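Local coordinates for BtGH115A (Bacteroides thetaiotaomicron, PDB 5BY3), which acts as a family GH115 4-O-methyl-alpha-glucuronidase with specificity for decorated arabinogalactans, probably by hydrolysing their glucuronosyl linkages, at residues Lys260-Asn268 and Met294-Gly304; Cys478-His489 and Tyr555-Ala566. All coordinates share one frame; numbering follows the deposited sequence.

Contact 1: residues Lys260-Asn268 and Met294-Gly304; sequences KGAYDYVNN and MRGVHDGKMQG
Tyr263 and Met294, the latter modelled as selenomethionine, approach from opposite directions in the main apolar contact. The terminal methyl CE of Met294 sits over the middle of one face of the Tyr263 ring, 3.4 Å from its centroid and 3° off the normal, a CH-pi contact. A side chain extended beyond CG carries the methyl there, while the SE of Met294 lies above the same face at a Met-aromatic distance. That SE also touches Tyr265 CB at 3.8 Å and stands obliquely to the Tyr265 ring, so a long, polarisable chain suits a place between two tyrosines. Having CG anti to the backbone N (chi1 -176°) brings the Tyr263 ring up to Met294 and the carbonyls of Arg295 and Gly296; Trp255 meets the ring edge-to-face.

Several oxygens lie against carbon atoms across the contact. Tyr263 CE2 lies 3.4 Å from Arg295 O, which is near the ring plane at its edge, and 3.3 Å from Gly296 O. Gln303 runs its extended chain past the backbone of Tyr263, its CD 3.3 Å from Tyr263 O. Asp264 OD2 comes within 3.0 Å of Gly304 CA, where any CB would clash; glycine also fits the positive phi.

No hydrogen bond crosses between the segments. Within 260-268, Asp264 is an N-cap, its OD1 accepting from Asn267 N at 2.6 Å, and Asn268 ND2 binds both Lys260 O and Ala262 O, both acceptors lying near the amide plane of Asn268. With an alanine here instead of Tyr263, the Met294 methyl would probably lose its aromatic face and a gap would open beside Gly296.

Dispersion and C-H contacts thus join the turn leading into helix 265-283 to the loop after strand 290-291, implying dependence on shape more than on shared hydrogen bonds.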
loop_
_atom_site.group_PDB
_atom_site.type_symbol
_atom_site.label_atom_id
_atom_site.label_comp_id
_atom_site.label_asym_id
_atom_site.label_seq_id
_atom_site.Cartn_x
_atom_site.Cartn_y
_atom_site.Cartn_z
ATOM N N LYS A 260 29.053 8.214 17.624
ATOM C CA LYS A 260 30.132 7.807 18.538
ATOM C C LYS A 260 29.569 7.069 19.734
ATOM O O LYS A 260 28.718 7.600 20.445
ATOM C CB LYS A 260 30.999 9.011 18.959
ATOM C CG LYS A 260 32.228 9.252 18.066
ATOM C CD LYS A 260 32.782 10.679 18.168
ATOM C CE LYS A 260 32.129 11.624 17.157
ATOM N NZ LYS A 260 31.772 12.956 17.731
ATOM N N GLY A 261 30.016 5.827 19.933
ATOM C CA GLY A 261 29.571 5.049 21.085
ATOM C C GLY A 261 28.199 4.484 20.847
ATOM O O GLY A 261 27.752 4.374 19.708
ATOM N N ALA A 262 27.528 4.094 21.913
ATOM C CA ALA A 262 26.215 3.471 21.772
ATOM C C ALA A 262 25.091 4.484 21.392
ATOM O O ALA A 262 25.119 5.641 21.835
ATOM C CB ALA A 262 25.864 2.665 23.028
ATOM N N TYR A 263 24.134 4.025 20.566
ATOM C CA TYR A 263 22.895 4.747 20.220
ATOM C C TYR A 263 21.899 4.580 21.350
ATOM O O TYR A 263 20.919 3.812 21.272
ATOM C CB TYR A 263 22.333 4.238 18.899
ATOM C CG TYR A 263 21.113 4.960 18.367
ATOM C CD1 TYR A 263 21.204 6.259 17.865
ATOM C CD2 TYR A 263 19.860 4.316 18.316
ATOM C CE1 TYR A 263 20.079 6.910 17.338
ATOM C CE2 TYR A 263 18.730 4.954 17.809
ATOM C CZ TYR A 263 18.845 6.255 17.319
ATOM O OH TYR A 263 17.740 6.899 16.806
ATOM N N ASP A 264 22.166 5.334 22.409
ATOM C CA ASP A 264 21.576 5.122 23.713
ATOM C C ASP A 264 21.481 6.496 24.361
ATOM O O ASP A 264 22.516 7.178 24.561
ATOM C CB ASP A 264 22.502 4.197 24.542
ATOM C CG ASP A 264 21.962 3.910 25.923
ATOM O OD1 ASP A 264 22.110 4.755 26.824
ATOM O OD2 ASP A 264 21.371 2.838 26.102
ATOM N N TYR A 265 20.254 6.910 24.680
ATOM C CA TYR A 265 20.077 8.261 25.192
ATOM C C TYR A 265 20.288 8.314 26.701
ATOM O O TYR A 265 20.758 9.325 27.230
ATOM C CB TYR A 265 18.722 8.849 24.782
ATOM C CG TYR A 265 18.746 10.338 24.513
ATOM C CD1 TYR A 265 19.356 10.837 23.365
ATOM C CD2 TYR A 265 18.136 11.258 25.398
ATOM C CE1 TYR A 265 19.382 12.197 23.095
ATOM C CE2 TYR A 265 18.133 12.623 25.127
ATOM C CZ TYR A 265 18.758 13.084 23.971
ATOM O OH TYR A 265 18.818 14.418 23.653
ATOM N N VAL A 266 19.972 7.210 27.382
ATOM C CA VAL A 266 20.172 7.113 28.838
ATOM C C VAL A 266 21.657 7.263 29.223
ATOM O O VAL A 266 21.945 7.905 30.217
ATOM C CB VAL A 266 19.481 5.858 29.461
ATOM C CG1 VAL A 266 19.706 5.755 30.971
ATOM C CG2 VAL A 266 17.981 5.889 29.189
ATOM N N ASN A 267 22.580 6.752 28.406
ATOM C CA ASN A 267 23.995 6.677 28.802
ATOM C C ASN A 267 24.989 7.505 27.983
ATOM O O ASN A 267 26.136 7.744 28.423
ATOM C CB ASN A 267 24.422 5.194 28.856
ATOM C CG ASN A 267 23.754 4.446 30.000
ATOM O OD1 ASN A 267 23.959 4.792 31.178
ATOM N ND2 ASN A 267 22.953 3.420 29.673
ATOM N N ASN A 268 24.532 7.942 26.804
ATOM C CA ASN A 268 25.380 8.557 25.776
ATOM C C ASN A 268 24.624 9.663 25.022
ATOM O O ASN A 268 24.984 10.006 23.879
ATOM C CB ASN A 268 25.895 7.459 24.811
ATOM C CG ASN A 268 27.052 7.912 23.932
ATOM O OD1 ASN A 268 27.970 8.611 24.361
ATOM N ND2 ASN A 268 27.018 7.490 22.672
HETATM N N MSE A 294 12.438 7.741 19.655
HETATM C CA MSE A 294 13.637 6.889 19.605
HETATM C C MSE A 294 13.253 5.423 19.714
HETATM O O MSE A 294 12.451 5.028 20.578
HETATM C CB MSE A 294 14.639 7.244 20.713
HETATM C CG MSE A 294 16.029 6.802 20.276
HETATM SE SE MSE A 294 17.381 7.555 21.491
HETATM C CE MSE A 294 19.066 6.758 20.876
ATOM N N ARG A 295 13.822 4.617 18.814
ATOM C CA ARG A 295 13.787 3.150 18.900
ATOM C C ARG A 295 15.233 2.662 18.810
ATOM O O ARG A 295 16.155 3.367 19.272
ATOM C CB ARG A 295 12.904 2.542 17.792
ATOM C CG ARG A 295 11.406 2.815 17.924
ATOM C CD ARG A 295 10.631 2.273 16.718
ATOM N NE ARG A 295 10.272 0.857 16.863
ATOM C CZ ARG A 295 10.511 -0.098 15.961
ATOM N NH1 ARG A 295 11.083 0.172 14.788
ATOM N NH2 ARG A 295 10.135 -1.338 16.236
ATOM N N GLY A 296 15.435 1.480 18.221
ATOM C CA GLY A 296 16.776 0.956 17.969
ATOM C C GLY A 296 17.494 1.576 16.767
ATOM O O GLY A 296 17.031 2.591 16.190
ATOM N N VAL A 297 18.638 0.969 16.423
ATOM C CA VAL A 297 19.370 1.222 15.182
ATOM C C VAL A 297 18.520 0.947 13.905
ATOM O O VAL A 297 18.446 1.809 13.002
ATOM C CB VAL A 297 20.745 0.483 15.190
ATOM C CG1 VAL A 297 21.329 0.335 13.781
ATOM C CG2 VAL A 297 21.723 1.220 16.106
ATOM N N HIS A 298 17.879 -0.230 13.854
ATOM C CA HIS A 298 16.892 -0.578 12.813
ATOM C C HIS A 298 15.537 -0.903 13.480
ATOM O O HIS A 298 14.861 0.006 13.960
ATOM C CB HIS A 298 17.399 -1.721 11.907
ATOM C CG HIS A 298 16.746 -1.765 10.551
ATOM N ND1 HIS A 298 15.382 -1.650 10.367
ATOM C CD2 HIS A 298 17.273 -1.926 9.314
ATOM C CE1 HIS A 298 15.100 -1.726 9.079
ATOM N NE2 HIS A 298 16.231 -1.894 8.419
ATOM N N ASP A 299 15.124 -2.171 13.515
ATOM C CA ASP A 299 14.054 -2.562 14.442
ATOM C C ASP A 299 14.624 -2.989 15.811
ATOM O O ASP A 299 15.848 -2.975 16.031
ATOM C CB ASP A 299 13.099 -3.599 13.829
ATOM C CG ASP A 299 11.927 -2.943 13.063
ATOM O OD1 ASP A 299 12.156 -2.282 12.025
ATOM O OD2 ASP A 299 10.769 -3.090 13.504
ATOM N N GLY A 300 13.724 -3.321 16.729
ATOM C CA GLY A 300 14.081 -3.719 18.092
ATOM C C GLY A 300 13.762 -2.666 19.145
ATOM O O GLY A 300 13.277 -1.553 18.845
ATOM N N LYS A 301 14.050 -3.036 20.394
ATOM C CA LYS A 301 13.958 -2.136 21.550
ATOM C C LYS A 301 14.859 -0.928 21.295
ATOM O O LYS A 301 15.787 -1.014 20.493
ATOM C CB LYS A 301 14.411 -2.860 22.851
ATOM C CG LYS A 301 13.990 -4.321 23.020
ATOM C CD LYS A 301 12.488 -4.468 23.285
ATOM C CE LYS A 301 11.875 -5.682 22.578
ATOM N NZ LYS A 301 10.400 -5.532 22.368
HETATM N N MSE A 302 14.591 0.201 21.949
HETATM C CA MSE A 302 15.675 1.196 22.180
HETATM C C MSE A 302 16.642 0.565 23.165
HETATM O O MSE A 302 16.284 -0.348 23.944
HETATM C CB MSE A 302 15.251 2.566 22.720
HETATM C CG MSE A 302 14.414 2.312 23.971
HETATM SE SE MSE A 302 13.750 3.987 24.697
HETATM C CE MSE A 302 11.929 3.749 24.026
ATOM N N GLN A 303 17.880 1.048 23.122
ATOM C CA GLN A 303 18.897 0.651 24.074
ATOM C C GLN A 303 18.685 1.429 25.370
ATOM O O GLN A 303 18.100 2.521 25.342
ATOM C CB GLN A 303 20.271 0.938 23.487
ATOM C CG GLN A 303 20.411 0.542 22.019
ATOM C CD GLN A 303 21.838 0.619 21.552
ATOM O OE1 GLN A 303 22.754 0.790 22.356
ATOM N NE2 GLN A 303 22.041 0.514 20.244
ATOM N N GLY A 304 19.115 0.850 26.496
ATOM C CA GLY A 304 19.262 1.591 27.765
ATOM C C GLY A 304 18.056 1.617 28.674
ATOM O O GLY A 304 18.164 1.985 29.859
#

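Contact 2: residues Cys478-His489 and Tyr555-Ala566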
loop_
_atom_site.group_PDB
_atom_site.type_symbol
_atom_site.label_atom_id
_atom_site.label_comp_id
_atom_site.label_asym_id
_atom_site.label_seq_id
_atom_site.Cartn_x
_atom_site.Cartn_y
_atom_site.Cartn_z
ATOM N N CYS A 478 -8.750 -5.721 -24.162
ATOM C CA CYS A 478 -7.889 -6.547 -23.318
ATOM C C CYS A 478 -8.488 -6.604 -21.928
ATOM O O CYS A 478 -8.629 -7.674 -21.352
ATOM C CB CYS A 478 -6.493 -5.946 -23.252
ATOM S SG CYS A 478 -5.272 -6.952 -22.356
ATOM N N ALA A 479 -8.897 -5.443 -21.423
ATOM C CA ALA A 479 -9.479 -5.308 -20.098
ATOM C C ALA A 479 -10.827 -6.006 -19.952
ATOM O O ALA A 479 -11.308 -6.227 -18.842
ATOM C CB ALA A 479 -9.617 -3.843 -19.760
ATOM N N LYS A 480 -11.434 -6.348 -21.077
ATOM C CA LYS A 480 -12.704 -7.050 -21.082
ATOM C C LYS A 480 -12.454 -8.494 -20.687
ATOM O O LYS A 480 -13.284 -9.135 -20.038
ATOM C CB LYS A 480 -13.352 -6.976 -22.474
ATOM C CG LYS A 480 -14.887 -6.999 -22.492
ATOM C CD LYS A 480 -15.358 -7.207 -23.931
ATOM C CE LYS A 480 -16.602 -8.087 -24.055
ATOM N NZ LYS A 480 -17.792 -7.320 -24.531
ATOM N N THR A 481 -11.300 -9.001 -21.076
ATOM C CA THR A 481 -10.999 -10.382 -20.748
ATOM C C THR A 481 -10.246 -10.414 -19.393
ATOM O O THR A 481 -10.427 -11.334 -18.587
ATOM C CB THR A 481 -10.294 -11.148 -21.920
ATOM O OG1 THR A 481 -8.931 -11.432 -21.606
ATOM C CG2 THR A 481 -10.358 -10.369 -23.293
ATOM N N ILE A 482 -9.468 -9.367 -19.127
ATOM C CA ILE A 482 -8.490 -9.375 -18.049
ATOM C C ILE A 482 -9.033 -8.989 -16.658
ATOM O O ILE A 482 -8.498 -9.445 -15.656
ATOM C CB ILE A 482 -7.228 -8.562 -18.473
ATOM C CG1 ILE A 482 -6.403 -9.340 -19.510
ATOM C CG2 ILE A 482 -6.341 -8.170 -17.306
ATOM C CD1 ILE A 482 -6.387 -10.856 -19.364
ATOM N N LEU A 483 -10.087 -8.174 -16.606
ATOM C CA LEU A 483 -10.680 -7.720 -15.348
ATOM C C LEU A 483 -10.984 -8.865 -14.396
ATOM O O LEU A 483 -10.649 -8.781 -13.222
ATOM C CB LEU A 483 -11.938 -6.829 -15.560
ATOM C CG LEU A 483 -12.899 -6.535 -14.377
ATOM C CD1 LEU A 483 -12.249 -5.829 -13.191
ATOM C CD2 LEU A 483 -14.050 -5.707 -14.853
ATOM N N SER A 484 -11.646 -9.902 -14.900
ATOM C CA SER A 484 -12.008 -11.057 -14.072
ATOM C C SER A 484 -10.772 -11.870 -13.682
ATOM O O SER A 484 -10.733 -12.448 -12.615
ATOM C CB SER A 484 -13.046 -11.952 -14.770
ATOM O OG SER A 484 -12.446 -12.687 -15.830
ATOM N N VAL A 485 -9.773 -11.904 -14.552
ATOM C CA VAL A 485 -8.471 -12.515 -14.224
ATOM C C VAL A 485 -7.751 -11.858 -13.034
ATOM O O VAL A 485 -7.289 -12.559 -12.114
ATOM C CB VAL A 485 -7.574 -12.586 -15.454
ATOM C CG1 VAL A 485 -6.139 -12.823 -15.077
ATOM C CG2 VAL A 485 -8.092 -13.682 -16.376
HETATM N N MSE A 486 -7.675 -10.525 -13.043
HETATM C CA MSE A 486 -7.067 -9.762 -11.933
HETATM C C MSE A 486 -7.864 -10.002 -10.678
HETATM O O MSE A 486 -7.304 -10.275 -9.615
HETATM C CB MSE A 486 -6.949 -8.281 -12.310
HETATM C CG MSE A 486 -5.891 -7.972 -13.387
HETATM SE SE MSE A 486 -4.270 -9.112 -13.392
HETATM C CE MSE A 486 -3.158 -8.180 -12.087
ATOM N N GLN A 487 -9.183 -9.949 -10.794
ATOM C CA GLN A 487 -10.045 -10.237 -9.668
ATOM C C GLN A 487 -9.744 -11.616 -9.070
ATOM O O GLN A 487 -9.655 -11.769 -7.854
ATOM C CB GLN A 487 -11.498 -10.144 -10.083
ATOM C CG GLN A 487 -11.986 -8.717 -10.307
ATOM C CD GLN A 487 -13.391 -8.676 -10.891
ATOM O OE1 GLN A 487 -13.770 -9.531 -11.704
ATOM N NE2 GLN A 487 -14.169 -7.682 -10.482
ATOM N N GLU A 488 -9.569 -12.610 -9.931
ATOM C CA GLU A 488 -9.380 -13.951 -9.444
ATOM C C GLU A 488 -8.014 -14.124 -8.856
ATOM O O GLU A 488 -7.886 -14.871 -7.901
ATOM C CB GLU A 488 -9.642 -14.995 -10.530
ATOM C CG GLU A 488 -11.123 -15.287 -10.698
ATOM C CD GLU A 488 -11.724 -15.932 -9.467
ATOM O OE1 GLU A 488 -11.266 -17.087 -9.198
ATOM O OE2 GLU A 488 -12.624 -15.280 -8.812
ATOM N N HIS A 489 -7.037 -13.409 -9.421
ATOM C CA HIS A 489 -5.637 -13.274 -8.946
ATOM C C HIS A 489 -5.614 -12.804 -7.508
ATOM O O HIS A 489 -5.028 -13.477 -6.632
ATOM C CB HIS A 489 -4.921 -12.280 -9.828
ATOM C CG HIS A 489 -3.461 -12.128 -9.561
ATOM N ND1 HIS A 489 -2.562 -13.169 -9.693
ATOM C CD2 HIS A 489 -2.723 -11.028 -9.251
ATOM C CE1 HIS A 489 -1.341 -12.731 -9.418
ATOM N NE2 HIS A 489 -1.407 -11.433 -9.162
ATOM N N TYR A 555 2.011 -4.898 -20.422
ATOM C CA TYR A 555 1.247 -6.114 -20.217
ATOM C C TYR A 555 2.100 -7.159 -19.480
ATOM O O TYR A 555 1.610 -7.821 -18.574
ATOM C CB TYR A 555 0.695 -6.649 -21.541
ATOM C CG TYR A 555 -0.269 -7.805 -21.379
ATOM C CD1 TYR A 555 -1.567 -7.604 -20.875
ATOM C CD2 TYR A 555 0.118 -9.096 -21.710
ATOM C CE1 TYR A 555 -2.452 -8.664 -20.726
ATOM C CE2 TYR A 555 -0.762 -10.156 -21.579
ATOM C CZ TYR A 555 -2.027 -9.941 -21.084
ATOM O OH TYR A 555 -2.867 -10.998 -20.959
ATOM N N PHE A 556 3.368 -7.292 -19.826
ATOM C CA PHE A 556 4.138 -8.328 -19.168
ATOM C C PHE A 556 4.304 -7.954 -17.687
ATOM O O PHE A 556 4.105 -8.772 -16.792
ATOM C CB PHE A 556 5.494 -8.590 -19.855
ATOM C CG PHE A 556 6.193 -9.821 -19.331
ATOM C CD1 PHE A 556 5.959 -11.072 -19.906
ATOM C CD2 PHE A 556 7.060 -9.739 -18.223
ATOM C CE1 PHE A 556 6.576 -12.219 -19.384
ATOM C CE2 PHE A 556 7.687 -10.867 -17.709
ATOM C CZ PHE A 556 7.455 -12.110 -18.294
ATOM N N GLU A 557 4.638 -6.692 -17.478
ATOM C CA GLU A 557 4.830 -6.087 -16.164
ATOM C C GLU A 557 3.619 -6.128 -15.244
ATOM O O GLU A 557 3.761 -6.522 -14.088
ATOM C CB GLU A 557 5.319 -4.645 -16.332
ATOM C CG GLU A 557 6.766 -4.585 -16.745
ATOM C CD GLU A 557 7.177 -3.223 -17.202
ATOM O OE1 GLU A 557 7.030 -2.264 -16.416
ATOM O OE2 GLU A 557 7.679 -3.125 -18.346
ATOM N N LEU A 558 2.443 -5.786 -15.776
ATOM C CA LEU A 558 1.244 -5.570 -14.954
ATOM C C LEU A 558 0.257 -6.733 -14.915
ATOM O O LEU A 558 -0.481 -6.881 -13.949
ATOM C CB LEU A 558 0.546 -4.286 -15.397
ATOM C CG LEU A 558 1.468 -3.030 -15.411
ATOM C CD1 LEU A 558 0.840 -1.895 -16.186
ATOM C CD2 LEU A 558 1.835 -2.538 -14.031
ATOM N N VAL A 559 0.241 -7.561 -15.949
ATOM C CA VAL A 559 -0.673 -8.704 -16.010
ATOM C C VAL A 559 0.083 -10.026 -16.109
ATOM O O VAL A 559 -0.058 -10.869 -15.242
ATOM C CB VAL A 559 -1.731 -8.553 -17.154
ATOM C CG1 VAL A 559 -2.737 -9.675 -17.118
ATOM C CG2 VAL A 559 -2.509 -7.264 -17.010
ATOM N N LYS A 560 0.894 -10.199 -17.147
ATOM C CA LYS A 560 1.447 -11.518 -17.472
ATOM C C LYS A 560 2.437 -12.006 -16.408
ATOM O O LYS A 560 2.279 -13.112 -15.909
ATOM C CB LYS A 560 2.051 -11.529 -18.889
ATOM C CG LYS A 560 2.292 -12.910 -19.483
ATOM C CD LYS A 560 2.458 -12.847 -20.993
ATOM C CE LYS A 560 2.557 -14.235 -21.608
ATOM N NZ LYS A 560 3.973 -14.671 -21.728
ATOM N N TYR A 561 3.426 -11.199 -16.029
ATOM C CA TYR A 561 4.358 -11.646 -14.973
ATOM C C TYR A 561 3.661 -12.012 -13.657
ATOM O O TYR A 561 3.909 -13.122 -13.195
ATOM C CB TYR A 561 5.553 -10.696 -14.724
ATOM C CG TYR A 561 6.591 -11.293 -13.755
ATOM C CD1 TYR A 561 7.576 -12.198 -14.211
ATOM C CD2 TYR A 561 6.564 -10.991 -12.386
ATOM C CE1 TYR A 561 8.495 -12.759 -13.337
ATOM C CE2 TYR A 561 7.473 -11.542 -11.527
ATOM C CZ TYR A 561 8.439 -12.425 -12.001
ATOM O OH TYR A 561 9.338 -12.991 -11.123
ATOM N N PRO A 562 2.798 -11.120 -13.057
ATOM C CA PRO A 562 2.223 -11.552 -11.751
ATOM C C PRO A 562 1.259 -12.714 -11.815
ATOM O O PRO A 562 1.343 -13.606 -10.979
ATOM C CB PRO A 562 1.543 -10.290 -11.184
ATOM C CG PRO A 562 1.384 -9.356 -12.344
ATOM C CD PRO A 562 2.432 -9.722 -13.380
ATOM N N VAL A 563 0.364 -12.754 -12.791
ATOM C CA VAL A 563 -0.548 -13.918 -12.912
ATOM C C VAL A 563 0.211 -15.229 -13.180
ATOM O O VAL A 563 -0.085 -16.258 -12.551
ATOM C CB VAL A 563 -1.733 -13.728 -13.923
ATOM C CG1 VAL A 563 -2.460 -15.059 -14.168
ATOM C CG2 VAL A 563 -2.750 -12.728 -13.392
ATOM N N GLN A 564 1.185 -15.200 -14.086
ATOM C CA GLN A 564 1.858 -16.434 -14.441
ATOM C C GLN A 564 2.910 -16.805 -13.411
ATOM O O GLN A 564 3.155 -17.998 -13.157
ATOM C CB GLN A 564 2.405 -16.388 -15.862
ATOM C CG GLN A 564 1.319 -16.372 -16.953
ATOM C CD GLN A 564 1.873 -16.608 -18.369
ATOM O OE1 GLN A 564 2.950 -16.135 -18.749
ATOM N NE2 GLN A 564 1.115 -17.340 -19.154
ATOM N N ALA A 565 3.502 -15.798 -12.780
ATOM C CA ALA A 565 4.432 -16.043 -11.643
ATOM C C ALA A 565 3.703 -16.749 -10.525
ATOM O O ALA A 565 4.107 -17.810 -10.062
ATOM C CB ALA A 565 5.029 -14.739 -11.147
ATOM N N ALA A 566 2.558 -16.189 -10.165
ATOM C CA ALA A 566 1.698 -16.768 -9.148
ATOM C C ALA A 566 1.238 -18.198 -9.464
ATOM O O ALA A 566 1.215 -19.065 -8.565
ATOM C CB ALA A 566 0.517 -15.836 -8.904
#
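Tyr555 meets helix 478-489 near its start: CE1 is 3.7 Å from Cys478 SG, which stands oblique to the ring in a sulfur-aromatic contact. Ile482 comes from the opposite direction and sets CG1 at the ring edge. The phenol can lie against these apolar atoms because its OH is hydrogen-bonded to Val540 O on helix 523-543.

One turn on, Leu558 contributes its carbonyl, with Met486 CE 3.5 Å from Leu558 O. Met486, a selenomethionine in the model, is bent at chi2 and chi3, which brings its end back over the partner helix. Val559 turns both methyls to Ile482 CG2, its CG1 at 3.9 Å, and CG1 also touches the selenium. The backbone is widened here by a pi-type turn, Tyr555 O accepting from both Val559 N and Lys560 N.

Pro562, lacking an N-H, suits the kink just after the wide turn. Its O lies 3.2 Å from His489 CE1, while its CB packs near NE2 of the same ring. Val563 is the hub: its CG2, beside its own backbone N, reaches Val485 CG1 at 3.8 Å, the Met486 selenium, and one face of the His489 imidazole, 4.0 Å from the centroid. Ala566 closes the row, its small CB fitting at the histidine's edge.

The axes of segments 478-489 and 555-566 approach to 10.7 Å at 44°, the two helices running in the same general direction. This is apolar side-chain packing of a helical bundle, in which helix 523-543 touches both partners.

Overall arrangement
Contact 1 and contact 2 lie on opposite sides of the chain's centre, 46 Å apart between centres and about 24 Å between nearest atoms. Contact 1 joins segments that come after strands 238-239 and 290-291 in the chain, at the face where TIM barrels generally carry their active sites; contact 2 packs helices that follow the barrel strands in the chain. A nickel ion is bound by Leu404 and Asp436, and the side chain of Pro562 in contact 2 is about 12 Å from it. Near those ligands in sequence, Trp405 is hydrogen-bonded to Tyr561 and Lys438 forms a salt bridge with Glu557, tying helix 552-580 to the barrel loops.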